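Local coordinates for protein serpin-ZX (Arabidopsis thaliana, PDB 3LE2) that inhibits metacaspase-9 through cleavage of its reactive centre loop and covalent trapping of the protease, and limits RD21A activity to restrain programmed cell death, at residues D57-F62 and T300-G305; K93-N98 and E147-I152; A127-K132 and G159-M164; R270-R275 and D360-V365. One frame throughout, in Å; residues are numbered along the deposited sequence.

Contact 1 (D57-F62 and T300-G305); sequences DQILSF and TSPFSG
Ile59 on helix 54-63 and Pro302 in the 3-10 turn 301-303 form the tight half of this contact, where helix 54-63, helix C of the serpin fold, meets the connection that follows helix 291-296. The two side chains slide past each other in opposite directions. Ile59 CD1 lies 3.5 Å from Pro302 CG, closer than usual for carbons, and Ile59 CG1 is 3.7 Å from the same CG. CG1 stands anti to the carbonyl carbon (chi1 -58°), and chi2 of 169° carries CD1 on in an extended line to the proline ring. Both residues are buried, and both also touch Ile47 of helix 37-49, so the pair belongs to a small apolar cluster between the two helices and the loop.

The solvent side is looser and polar. Gln58 has CG anti to its backbone N (chi1 -161°), and its chain stays extended beyond CG and passes obliquely to Thr300. Its CD is 3.7 Å from Ser301 OG and 3.9 Å from Ser301 CB, with exposed Thr300 at the margin. The turn is held from within, since Phe303 N donates to Thr300 O at 3.1 Å. Within it, Pro302 CB rests 3.9 Å above one face of the Phe303 ring, offset toward the rim.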
loop_
_atom_site.group_PDB
_atom_site.type_symbol
_atom_site.label_atom_id
_atom_site.label_comp_id
_atom_site.label_asym_id
_atom_site.label_seq_id
_atom_site.Cartn_x
_atom_site.Cartn_y
_atom_site.Cartn_z
ATOM N N ASP A 57 20.995 0.797 12.134
ATOM C CA ASP A 57 21.487 -0.225 11.215
ATOM C C ASP A 57 20.439 -1.265 10.878
ATOM O O ASP A 57 20.328 -1.698 9.731
ATOM C CB ASP A 57 22.719 -0.916 11.784
ATOM C CG ASP A 57 23.924 -0.013 11.802
ATOM O OD1 ASP A 57 23.978 0.913 10.960
ATOM O OD2 ASP A 57 24.812 -0.229 12.654
ATOM N N GLN A 58 19.670 -1.670 11.877
ATOM C CA GLN A 58 18.669 -2.701 11.653
ATOM C C GLN A 58 17.576 -2.203 10.718
ATOM O O GLN A 58 17.044 -2.962 9.908
ATOM C CB GLN A 58 18.075 -3.184 12.971
ATOM C CG GLN A 58 17.395 -4.521 12.872
ATOM C CD GLN A 58 16.680 -4.883 14.154
ATOM O OE1 GLN A 58 17.056 -5.840 14.834
ATOM N NE2 GLN A 58 15.649 -4.108 14.502
ATOM N N ILE A 59 17.255 -0.922 10.817
ATOM C CA ILE A 59 16.227 -0.343 9.967
ATOM C C ILE A 59 16.815 -0.098 8.581
ATOM O O ILE A 59 16.187 -0.400 7.566
ATOM C CB ILE A 59 15.667 0.964 10.581
ATOM C CG1 ILE A 59 15.106 0.695 11.978
ATOM C CG2 ILE A 59 14.588 1.581 9.697
ATOM C CD1 ILE A 59 14.792 1.963 12.747
ATOM N N LEU A 60 18.034 0.433 8.548
ATOM C CA LEU A 60 18.723 0.676 7.283
ATOM C C LEU A 60 18.745 -0.579 6.412
ATOM O O LEU A 60 18.514 -0.509 5.206
ATOM C CB LEU A 60 20.154 1.167 7.520
ATOM C CG LEU A 60 20.312 2.633 7.903
ATOM C CD1 LEU A 60 21.779 2.973 8.107
ATOM C CD2 LEU A 60 19.702 3.504 6.826
ATOM N N SER A 61 19.031 -1.722 7.028
ATOM C CA SER A 61 19.116 -2.977 6.293
ATOM C C SER A 61 17.731 -3.474 5.897
ATOM O O SER A 61 17.570 -4.126 4.866
ATOM C CB SER A 61 19.860 -4.041 7.107
ATOM O OG SER A 61 21.198 -3.633 7.356
ATOM N N PHE A 62 16.728 -3.155 6.710
ATOM C CA PHE A 62 15.365 -3.561 6.400
ATOM C C PHE A 62 14.860 -2.815 5.172
ATOM O O PHE A 62 14.081 -3.344 4.377
ATOM C CB PHE A 62 14.444 -3.301 7.591
ATOM C CG PHE A 62 13.020 -3.728 7.360
ATOM C CD1 PHE A 62 12.606 -5.017 7.676
ATOM C CD2 PHE A 62 12.091 -2.842 6.829
ATOM C CE1 PHE A 62 11.284 -5.416 7.466
ATOM C CE2 PHE A 62 10.768 -3.229 6.619
ATOM C CZ PHE A 62 10.367 -4.521 6.936
ATOM N N THR A 300 12.862 -5.500 15.292
ATOM C CA THR A 300 12.503 -5.448 16.707
ATOM C C THR A 300 13.046 -4.222 17.426
ATOM O O THR A 300 12.448 -3.759 18.389
ATOM C CB THR A 300 13.044 -6.692 17.439
ATOM O OG1 THR A 300 14.335 -7.035 16.904
ATOM C CG2 THR A 300 12.102 -7.874 17.269
ATOM N N SER A 301 14.184 -3.702 16.967
ATOM C CA SER A 301 14.897 -2.672 17.733
ATOM C C SER A 301 14.145 -1.347 17.949
ATOM O O SER A 301 14.230 -0.755 19.028
ATOM C CB SER A 301 16.299 -2.407 17.169
ATOM O OG SER A 301 16.243 -1.661 15.967
ATOM N N PRO A 302 13.422 -0.866 16.930
ATOM C CA PRO A 302 12.665 0.378 17.141
ATOM C C PRO A 302 11.631 0.295 18.265
ATOM O O PRO A 302 11.295 1.328 18.831
ATOM C CB PRO A 302 11.973 0.591 15.797
ATOM C CG PRO A 302 12.893 -0.115 14.801
ATOM C CD PRO A 302 13.354 -1.331 15.533
ATOM N N PHE A 303 11.164 -0.911 18.588
ATOM C CA PHE A 303 10.095 -1.118 19.571
ATOM C C PHE A 303 10.584 -1.659 20.916
ATOM O O PHE A 303 9.786 -1.991 21.789
ATOM C CB PHE A 303 9.041 -2.056 18.974
ATOM C CG PHE A 303 8.709 -1.723 17.559
ATOM C CD1 PHE A 303 7.768 -0.741 17.267
ATOM C CD2 PHE A 303 9.379 -2.341 16.514
ATOM C CE1 PHE A 303 7.483 -0.399 15.952
ATOM C CE2 PHE A 303 9.099 -2.007 15.197
ATOM C CZ PHE A 303 8.147 -1.028 14.916
ATOM N N SER A 304 11.899 -1.745 21.073
ATOM C CA SER A 304 12.494 -2.237 22.307
ATOM C C SER A 304 13.204 -1.100 23.019
ATOM O O SER A 304 13.800 -0.232 22.379
ATOM C CB SER A 304 13.489 -3.361 22.009
ATOM O OG SER A 304 14.230 -3.703 23.166
ATOM N N GLY A 305 13.134 -1.099 24.344
ATOM C CA GLY A 305 13.802 -0.073 25.118
ATOM C C GLY A 305 15.299 -0.251 25.031
ATOM O O GLY A 305 16.059 0.683 25.279
#

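Contact 2 (K93-N98 and E147-I152); sequences KLSVAN and ETNGLI
A Schellman motif closes helix 129-147, the helix F of serpins, and sets Glu147 and Thr148 against Ser95 and Ala97 of strand 93-103, a strand of sheet A. Asn149, with positive phi, is the C-prime residue of the motif, and a type I' turn from Thr148 to Leu151 then reverses the chain. The turn is closed by Leu151 N donating to Thr148 O at 2.7 Å.

The contact itself is mostly van der Waals. Ser95 OG lies anti to its backbone N (chi1 -175°) and points at the helix end, 3.1 Å from Thr148 CA. Ala97 CB touches both Glu147 CB and Thr148 CG2, each 4.1 Å away. Thr148 has CG2 anti to its carbonyl carbon, which turns this methyl to the strand and leaves OG1 for the loop: OG1 accepts from Ile152 N (2.9 Å, 161°) and is also hydrogen-bonded to Ala144 O of the helix. At the margins Lys93 CE approaches Leu151 CD1 at 4.3 Å, while the Lys93 ammonium forms its salt bridge with Asp85. A water accepts from Asn98 N at 3.0 Å and donates a weak bond to Glu147 OE1.

With no direct hydrogen bond across the segments, the end of the helix rests on the strand through Ser95 OG against Thr148 CA, carbon contacts of Ala97 and one weak water bridge, while Thr148 OG1 and O are engaged by the turn and the helix.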
loop_
_atom_site.group_PDB
_atom_site.type_symbol
_atom_site.label_atom_id
_atom_site.label_comp_id
_atom_site.label_asym_id
_atom_site.label_seq_id
_atom_site.Cartn_x
_atom_site.Cartn_y
_atom_site.Cartn_z
ATOM N N LYS A 93 -6.566 10.765 -7.571
ATOM C CA LYS A 93 -6.616 11.565 -6.376
ATOM C C LYS A 93 -5.863 10.786 -5.321
ATOM O O LYS A 93 -6.147 9.608 -5.094
ATOM C CB LYS A 93 -8.069 11.756 -5.946
ATOM C CG LYS A 93 -8.247 12.458 -4.599
ATOM C CD LYS A 93 -7.884 13.930 -4.724
ATOM C CE LYS A 93 -7.985 14.668 -3.407
ATOM N NZ LYS A 93 -7.412 16.039 -3.572
ATOM N N LEU A 94 -4.890 11.440 -4.703
ATOM C CA LEU A 94 -4.148 10.869 -3.589
ATOM C C LEU A 94 -4.125 11.890 -2.486
ATOM O O LEU A 94 -4.009 13.090 -2.739
ATOM C CB LEU A 94 -2.693 10.546 -3.959
ATOM C CG LEU A 94 -2.380 9.336 -4.841
ATOM C CD1 LEU A 94 -2.585 9.658 -6.319
ATOM C CD2 LEU A 94 -0.939 8.886 -4.587
ATOM N N SER A 95 -4.219 11.400 -1.255
ATOM C CA SER A 95 -4.137 12.253 -0.090
ATOM C C SER A 95 -3.384 11.502 1.006
ATOM O O SER A 95 -3.655 10.326 1.266
ATOM C CB SER A 95 -5.541 12.647 0.371
ATOM O OG SER A 95 -5.452 13.569 1.435
ATOM N N VAL A 96 -2.434 12.184 1.634
ATOM C CA VAL A 96 -1.539 11.565 2.601
ATOM C C VAL A 96 -1.677 12.202 3.981
ATOM O O VAL A 96 -1.802 13.419 4.106
ATOM C CB VAL A 96 -0.081 11.732 2.167
ATOM C CG1 VAL A 96 0.858 11.322 3.296
ATOM C CG2 VAL A 96 0.191 10.954 0.883
ATOM N N ALA A 97 -1.659 11.372 5.014
ATOM C CA ALA A 97 -1.614 11.856 6.382
ATOM C C ALA A 97 -0.403 11.231 7.052
ATOM O O ALA A 97 -0.258 10.009 7.089
ATOM C CB ALA A 97 -2.888 11.496 7.134
ATOM N N ASN A 98 0.455 12.076 7.599
ATOM C CA ASN A 98 1.708 11.601 8.139
ATOM C C ASN A 98 2.172 12.399 9.359
ATOM O O ASN A 98 2.488 13.590 9.263
ATOM C CB ASN A 98 2.756 11.618 7.027
ATOM C CG ASN A 98 3.982 10.864 7.397
ATOM O OD1 ASN A 98 3.907 9.813 8.036
ATOM N ND2 ASN A 98 5.130 11.399 7.031
ATOM N N GLU A 147 -6.307 16.378 7.217
ATOM C CA GLU A 147 -5.236 16.252 6.234
ATOM C C GLU A 147 -5.732 15.595 4.953
ATOM O O GLU A 147 -5.238 15.897 3.867
ATOM C CB GLU A 147 -4.053 15.460 6.800
ATOM C CG GLU A 147 -3.180 16.232 7.772
ATOM C CD GLU A 147 -2.405 17.368 7.109
ATOM O OE1 GLU A 147 -1.653 17.105 6.142
ATOM O OE2 GLU A 147 -2.535 18.527 7.565
ATOM N N THR A 148 -6.704 14.693 5.075
ATOM C CA THR A 148 -7.223 13.989 3.904
ATOM C C THR A 148 -8.579 14.516 3.463
ATOM O O THR A 148 -9.373 13.777 2.880
ATOM C CB THR A 148 -7.363 12.469 4.146
ATOM O OG1 THR A 148 -8.337 12.224 5.171
ATOM C CG2 THR A 148 -6.008 11.839 4.523
ATOM N N ASN A 149 -8.852 15.783 3.765
ATOM C CA ASN A 149 -10.086 16.418 3.313
ATOM C C ASN A 149 -11.313 15.559 3.617
ATOM O O ASN A 149 -12.239 15.474 2.814
ATOM C CB ASN A 149 -10.012 16.694 1.808
ATOM C CG ASN A 149 -8.656 17.228 1.378
ATOM O OD1 ASN A 149 -8.252 18.315 1.795
ATOM N ND2 ASN A 149 -7.939 16.459 0.541
ATOM N N GLY A 150 -11.307 14.899 4.767
ATOM C CA GLY A 150 -12.439 14.083 5.175
ATOM C C GLY A 150 -12.495 12.688 4.570
ATOM O O GLY A 150 -13.418 11.926 4.848
ATOM N N LEU A 151 -11.509 12.340 3.747
ATOM C CA LEU A 151 -11.542 11.058 3.050
ATOM C C LEU A 151 -11.271 9.894 4.007
ATOM O O LEU A 151 -11.980 8.879 4.001
ATOM C CB LEU A 151 -10.564 11.070 1.870
ATOM C CG LEU A 151 -10.911 12.135 0.811
ATOM C CD1 LEU A 151 -9.785 12.382 -0.253
ATOM C CD2 LEU A 151 -12.245 11.793 0.149
ATOM N N ILE A 152 -10.251 10.057 4.846
ATOM C CA ILE A 152 -9.949 9.066 5.871
ATOM C C ILE A 152 -10.290 9.617 7.253
ATOM O O ILE A 152 -9.993 10.769 7.573
ATOM C CB ILE A 152 -8.492 8.598 5.792
ATOM C CG1 ILE A 152 -8.280 7.819 4.491
ATOM C CG2 ILE A 152 -8.150 7.746 7.012
ATOM C CD1 ILE A 152 -6.856 7.537 4.185
HETATM O O HOH W 1 0.793 14.966 6.945
#

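Contact 3 (A127-K132 and G159-M164); sequences ADFQSK and GSADSM
Phe129, at the start of helix 129-147, reaches across to Ala161 and Asp162 of the connection that leads into strand 167-176. Its CB lies 3.6 Å from the carbonyl Asp162 O. With chi1 of -68°, CG stands anti to the carbonyl carbon, and the ring beyond it approaches Ala161 obliquely: CD2 is 4.1 Å from Ala161 CB, and CE2, further out, is 4.0 Å from it. Ala127 CB sits over one ring face, 4.0 Å above the plane and offset toward the rim.

The backbone joins in beside this pair. Ser163 CA-H points at Phe129 O, 3.4 Å from CA with an angle of 167° at the hydrogen, and Ser163 CB sits 3.4 Å from Gln130 O. Each segment has its own local brace: Asp128 is the N-cap, its OD1 accepting from Ser131 N, while Asp162 OD1 accepts from Met164 N at 2.9 Å in an Asx turn.

Further along the helix, Val136 also touches Phe129 and Ile137 touches Ala161. Trp101 and Asp103 of strand 93-103 also contact the Phe129 side chain, which therefore lies where the first turn of the helix, that strand and the returning loop converge.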
loop_
_atom_site.group_PDB
_atom_site.type_symbol
_atom_site.label_atom_id
_atom_site.label_comp_id
_atom_site.label_asym_id
_atom_site.label_seq_id
_atom_site.Cartn_x
_atom_site.Cartn_y
_atom_site.Cartn_z
ATOM N N ALA A 127 1.579 15.208 23.120
ATOM C CA ALA A 127 0.224 14.913 23.536
ATOM C C ALA A 127 0.246 14.459 24.982
ATOM O O ALA A 127 1.279 14.025 25.491
ATOM C CB ALA A 127 -0.375 13.842 22.648
ATOM N N ASP A 128 -0.897 14.571 25.640
ATOM C CA ASP A 128 -1.017 14.184 27.029
ATOM C C ASP A 128 -1.523 12.753 27.117
ATOM O O ASP A 128 -2.620 12.517 27.617
ATOM C CB ASP A 128 -2.002 15.120 27.729
ATOM C CG ASP A 128 -1.956 15.003 29.244
ATOM O OD1 ASP A 128 -1.233 14.116 29.758
ATOM O OD2 ASP A 128 -2.644 15.810 29.917
ATOM N N PHE A 129 -0.743 11.796 26.619
ATOM C CA PHE A 129 -1.150 10.393 26.719
ATOM C C PHE A 129 -1.359 10.003 28.181
ATOM O O PHE A 129 -2.264 9.239 28.517
ATOM C CB PHE A 129 -0.113 9.454 26.076
ATOM C CG PHE A 129 -0.012 9.569 24.570
ATOM C CD1 PHE A 129 1.126 10.098 23.975
ATOM C CD2 PHE A 129 -1.044 9.124 23.752
ATOM C CE1 PHE A 129 1.225 10.194 22.579
ATOM C CE2 PHE A 129 -0.960 9.213 22.376
ATOM C CZ PHE A 129 0.176 9.747 21.781
ATOM N N GLN A 130 -0.513 10.536 29.050
ATOM C CA GLN A 130 -0.511 10.153 30.462
ATOM C C GLN A 130 -1.880 10.303 31.144
ATOM O O GLN A 130 -2.314 9.413 31.876
ATOM C CB GLN A 130 0.558 10.954 31.211
ATOM C CG GLN A 130 1.009 10.326 32.504
ATOM C CD GLN A 130 2.512 10.357 32.660
ATOM O OE1 GLN A 130 3.240 10.779 31.753
ATOM N NE2 GLN A 130 2.993 9.905 33.813
ATOM N N SER A 131 -2.558 11.420 30.889
ATOM C CA SER A 131 -3.843 11.695 31.525
ATOM C C SER A 131 -5.026 11.826 30.558
ATOM O O SER A 131 -6.176 11.747 30.981
ATOM C CB SER A 131 -3.748 12.963 32.387
ATOM O OG SER A 131 -2.844 12.785 33.469
ATOM N N LYS A 132 -4.757 12.024 29.271
ATOM C CA LYS A 132 -5.833 12.320 28.318
ATOM C C LYS A 132 -5.787 11.492 27.043
ATOM O O LYS A 132 -6.101 11.998 25.959
ATOM C CB LYS A 132 -5.805 13.792 27.924
ATOM C CG LYS A 132 -5.987 14.764 29.069
ATOM C CD LYS A 132 -6.136 16.177 28.515
ATOM C CE LYS A 132 -5.773 17.234 29.544
ATOM N NZ LYS A 132 -5.438 18.527 28.879
ATOM N N GLY A 159 -9.536 2.990 22.101
ATOM C CA GLY A 159 -8.730 2.282 23.076
ATOM C C GLY A 159 -7.341 1.901 22.598
ATOM O O GLY A 159 -6.673 1.087 23.228
ATOM N N SER A 160 -6.889 2.484 21.495
ATOM C CA SER A 160 -5.614 2.067 20.916
ATOM C C SER A 160 -4.394 2.713 21.589
ATOM O O SER A 160 -3.299 2.159 21.536
ATOM C CB SER A 160 -5.599 2.278 19.398
ATOM O OG SER A 160 -5.566 3.653 19.070
ATOM N N ALA A 161 -4.574 3.865 22.231
ATOM C CA ALA A 161 -3.485 4.485 23.000
ATOM C C ALA A 161 -3.906 4.697 24.457
ATOM O O ALA A 161 -5.073 4.937 24.726
ATOM C CB ALA A 161 -3.049 5.804 22.370
ATOM N N ASP A 162 -2.966 4.612 25.395
ATOM C CA ASP A 162 -3.327 4.693 26.819
ATOM C C ASP A 162 -2.338 5.509 27.655
ATOM O O ASP A 162 -1.550 6.279 27.111
ATOM C CB ASP A 162 -3.526 3.292 27.421
ATOM C CG ASP A 162 -2.229 2.485 27.507
ATOM O OD1 ASP A 162 -1.140 3.030 27.222
ATOM O OD2 ASP A 162 -2.303 1.293 27.864
ATOM N N SER A 163 -2.373 5.328 28.974
ATOM C CA SER A 163 -1.558 6.157 29.856
ATOM C C SER A 163 -0.082 5.776 29.756
ATOM O O SER A 163 0.797 6.550 30.155
ATOM C CB SER A 163 -2.064 6.114 31.310
ATOM O OG SER A 163 -2.044 4.796 31.829
ATOM N N MET A 164 0.188 4.594 29.206
ATOM C CA MET A 164 1.571 4.154 29.003
ATOM C C MET A 164 2.137 4.525 27.628
ATOM O O MET A 164 3.318 4.303 27.353
ATOM C CB MET A 164 1.693 2.644 29.214
ATOM C CG MET A 164 1.289 2.178 30.611
ATOM S SD MET A 164 2.332 2.914 31.887
ATOM C CE MET A 164 3.961 2.383 31.328
#

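Contact 4 (R270-R275 and D360-V365); sequences RQVKVR and DEIDFV
Val274 of strand 271-274 pairs in register, through its neighbours' backbones, with Ile362 of strand 361-365, the strand by which the end of the reactive centre loop enters the body of the serpin. The pairing is parallel although the short axes cross at -83°. Arg275 N donates to Ile362 O (2.8 Å, 155°), approaching from above the carbonyl plane. The bond from Ile362 N to Lys273 O, 3.1 Å, is weak. CA-H...O contacts run beside them, with Val274 CA 3.1 Å from Ile362 O. A water takes the N-H of Lys273 and donates to Asp360 O, extending the join beyond the direct bonds.

Apolar contact lies on the face of Val274 and Ile362: Ile362 CG2 meets Val272 CG2 at 3.9 Å and Val274 CG1 at 4.3 Å. Val214 of strand 212-217 also touches Ile362.

Charge gathers around Arg275. Its chain bends at chi3 (63°), which turns NE out of the extended line, and the guanidinium presents a face to Asp363, whose OD2 is 3.1 Å from NH2. That salt bridge is electrostatic, with no N-H aimed at the oxygen. The other oxygen, Asp363 OD1, accepts from Glu276 N. Glu361 OE2, 4.1 Å from Arg275 NE, lies beyond salt-bridge range.

One firm backbone bond, one weak one and a surface ion pair therefore hold the loop's outgoing end. The nearby carboxylates, Asp363 closely and Glu361 at longer range, would probably stabilise the guanidinium charge, and the face-on approach suggests a less directional pairing than an in-line bond would give.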
loop_
_atom_site.group_PDB
_atom_site.type_symbol
_atom_site.label_atom_id
_atom_site.label_comp_id
_atom_site.label_asym_id
_atom_site.label_seq_id
_atom_site.Cartn_x
_atom_site.Cartn_y
_atom_site.Cartn_z
ATOM N N ARG A 270 1.142 -6.762 -23.004
ATOM C CA ARG A 270 0.316 -6.840 -24.209
ATOM C C ARG A 270 -1.168 -7.002 -23.878
ATOM O O ARG A 270 -1.545 -7.841 -23.052
ATOM C CB ARG A 270 0.739 -8.017 -25.086
ATOM C CG ARG A 270 2.099 -7.875 -25.691
ATOM C CD ARG A 270 2.317 -8.906 -26.781
ATOM N NE ARG A 270 3.628 -8.736 -27.399
ATOM C CZ ARG A 270 3.922 -7.776 -28.274
ATOM N NH1 ARG A 270 2.989 -6.902 -28.639
ATOM N NH2 ARG A 270 5.145 -7.690 -28.782
ATOM N N GLN A 271 -2.006 -6.210 -24.534
ATOM C CA GLN A 271 -3.442 -6.442 -24.474
ATOM C C GLN A 271 -3.779 -7.606 -25.369
ATOM O O GLN A 271 -3.448 -7.598 -26.552
ATOM C CB GLN A 271 -4.214 -5.210 -24.925
ATOM C CG GLN A 271 -4.091 -4.057 -23.958
ATOM C CD GLN A 271 -4.822 -2.821 -24.430
ATOM O OE1 GLN A 271 -4.474 -2.240 -25.448
ATOM N NE2 GLN A 271 -5.825 -2.400 -23.674
ATOM N N VAL A 272 -4.427 -8.613 -24.800
ATOM C CA VAL A 272 -4.780 -9.802 -25.550
ATOM C C VAL A 272 -6.281 -10.035 -25.539
ATOM O O VAL A 272 -7.021 -9.420 -24.773
ATOM C CB VAL A 272 -4.025 -11.065 -25.046
ATOM C CG1 VAL A 272 -2.519 -10.816 -25.043
ATOM C CG2 VAL A 272 -4.504 -11.482 -23.658
ATOM N N LYS A 273 -6.721 -10.921 -26.419
ATOM C CA LYS A 273 -8.127 -11.249 -26.552
ATOM C C LYS A 273 -8.555 -12.068 -25.345
ATOM O O LYS A 273 -7.890 -13.045 -24.978
ATOM C CB LYS A 273 -8.349 -12.050 -27.843
ATOM C CG LYS A 273 -9.803 -12.180 -28.292
ATOM C CD LYS A 273 -9.894 -12.927 -29.627
ATOM C CE LYS A 273 -11.166 -12.571 -30.396
ATOM N NZ LYS A 273 -11.208 -11.131 -30.804
ATOM N N VAL A 274 -9.662 -11.671 -24.723
ATOM C CA VAL A 274 -10.224 -12.439 -23.616
ATOM C C VAL A 274 -11.503 -13.122 -24.080
ATOM O O VAL A 274 -12.269 -12.550 -24.853
ATOM C CB VAL A 274 -10.561 -11.539 -22.405
ATOM C CG1 VAL A 274 -9.305 -10.873 -21.864
ATOM C CG2 VAL A 274 -11.606 -10.491 -22.793
ATOM N N ARG A 275 -11.733 -14.347 -23.631
ATOM C CA ARG A 275 -13.023 -14.970 -23.876
ATOM C C ARG A 275 -13.948 -14.692 -22.683
ATOM O O ARG A 275 -14.855 -13.864 -22.758
ATOM C CB ARG A 275 -12.881 -16.467 -24.143
ATOM C CG ARG A 275 -14.198 -17.201 -24.006
ATOM C CD ARG A 275 -14.164 -18.567 -24.636
ATOM N NE ARG A 275 -13.205 -19.457 -24.002
ATOM C CZ ARG A 275 -13.497 -20.300 -23.020
ATOM N NH1 ARG A 275 -14.731 -20.360 -22.533
ATOM N NH2 ARG A 275 -12.546 -21.080 -22.521
ATOM N N ASP A 360 -5.097 -16.102 -30.256
ATOM C CA ASP A 360 -5.399 -16.954 -29.111
ATOM C C ASP A 360 -6.137 -16.182 -28.032
ATOM O O ASP A 360 -5.793 -15.042 -27.723
ATOM C CB ASP A 360 -4.128 -17.574 -28.536
ATOM C CG ASP A 360 -3.651 -18.768 -29.340
ATOM O OD1 ASP A 360 -4.310 -19.119 -30.346
ATOM O OD2 ASP A 360 -2.618 -19.361 -28.963
ATOM N N GLU A 361 -7.163 -16.801 -27.468
ATOM C CA GLU A 361 -7.940 -16.138 -26.436
ATOM C C GLU A 361 -7.704 -16.739 -25.057
ATOM O O GLU A 361 -7.236 -17.872 -24.924
ATOM C CB GLU A 361 -9.427 -16.073 -26.798
ATOM C CG GLU A 361 -10.054 -17.383 -27.212
ATOM C CD GLU A 361 -11.491 -17.214 -27.670
ATOM O OE1 GLU A 361 -11.928 -16.057 -27.883
ATOM O OE2 GLU A 361 -12.184 -18.243 -27.815
ATOM N N ILE A 362 -8.016 -15.955 -24.031
ATOM C CA ILE A 362 -7.653 -16.310 -22.675
ATOM C C ILE A 362 -8.774 -15.911 -21.724
ATOM O O ILE A 362 -9.531 -14.981 -22.002
ATOM C CB ILE A 362 -6.335 -15.608 -22.273
ATOM C CG1 ILE A 362 -5.614 -16.379 -21.184
ATOM C CG2 ILE A 362 -6.584 -14.186 -21.812
ATOM C CD1 ILE A 362 -4.380 -15.673 -20.721
ATOM N N ASP A 363 -8.899 -16.640 -20.621
ATOM C CA ASP A 363 -9.869 -16.291 -19.585
ATOM C C ASP A 363 -9.176 -15.681 -18.376
ATOM O O ASP A 363 -8.067 -16.078 -18.000
ATOM C CB ASP A 363 -10.688 -17.507 -19.129
ATOM C CG ASP A 363 -11.626 -18.025 -20.210
ATOM O OD1 ASP A 363 -11.985 -17.257 -21.123
ATOM O OD2 ASP A 363 -12.006 -19.211 -20.141
ATOM N N PHE A 364 -9.837 -14.698 -17.784
ATOM C CA PHE A 364 -9.436 -14.199 -16.493
ATOM C C PHE A 364 -10.733 -14.000 -15.705
ATOM O O PHE A 364 -11.416 -12.986 -15.847
ATOM C CB PHE A 364 -8.646 -12.898 -16.633
ATOM C CG PHE A 364 -7.996 -12.449 -15.354
ATOM C CD1 PHE A 364 -6.683 -12.795 -15.070
ATOM C CD2 PHE A 364 -8.705 -11.699 -14.426
ATOM C CE1 PHE A 364 -6.082 -12.399 -13.885
ATOM C CE2 PHE A 364 -8.115 -11.288 -13.239
ATOM C CZ PHE A 364 -6.798 -11.643 -12.970
ATOM N N VAL A 365 -11.092 -14.997 -14.907
ATOM C CA VAL A 365 -12.345 -14.953 -14.155
ATOM C C VAL A 365 -12.051 -14.977 -12.661
ATOM O O VAL A 365 -11.703 -16.011 -12.101
ATOM C CB VAL A 365 -13.276 -16.117 -14.545
ATOM C CG1 VAL A 365 -14.537 -16.130 -13.660
ATOM C CG2 VAL A 365 -13.641 -16.017 -16.026
HETATM O O HOH W 2 -4.780 -12.248 -28.584
#

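Overall arrangement
The four contacts spread along the serpin body without touching one another. Contact 4 alone belongs to the reactive centre region: its 360-365 segment holds the last loop residues and runs on into the strand, and the Lys273 side chain lies about 6 Å from Gly354 of the reactive bond. Contacts 2 and 3 sit at the two ends of helix 129-147, with centres about 24 Å apart; contact 2 packs on strand 93-103 directly, and Phe129 of contact 3 touches Trp101 and Asp103 of that strand. Centre to centre, contact 1 lies about 24 Å from contact 3, while contact 4, across the chain's centre, is about 45 Å from contact 1 and 54 Å from contact 3.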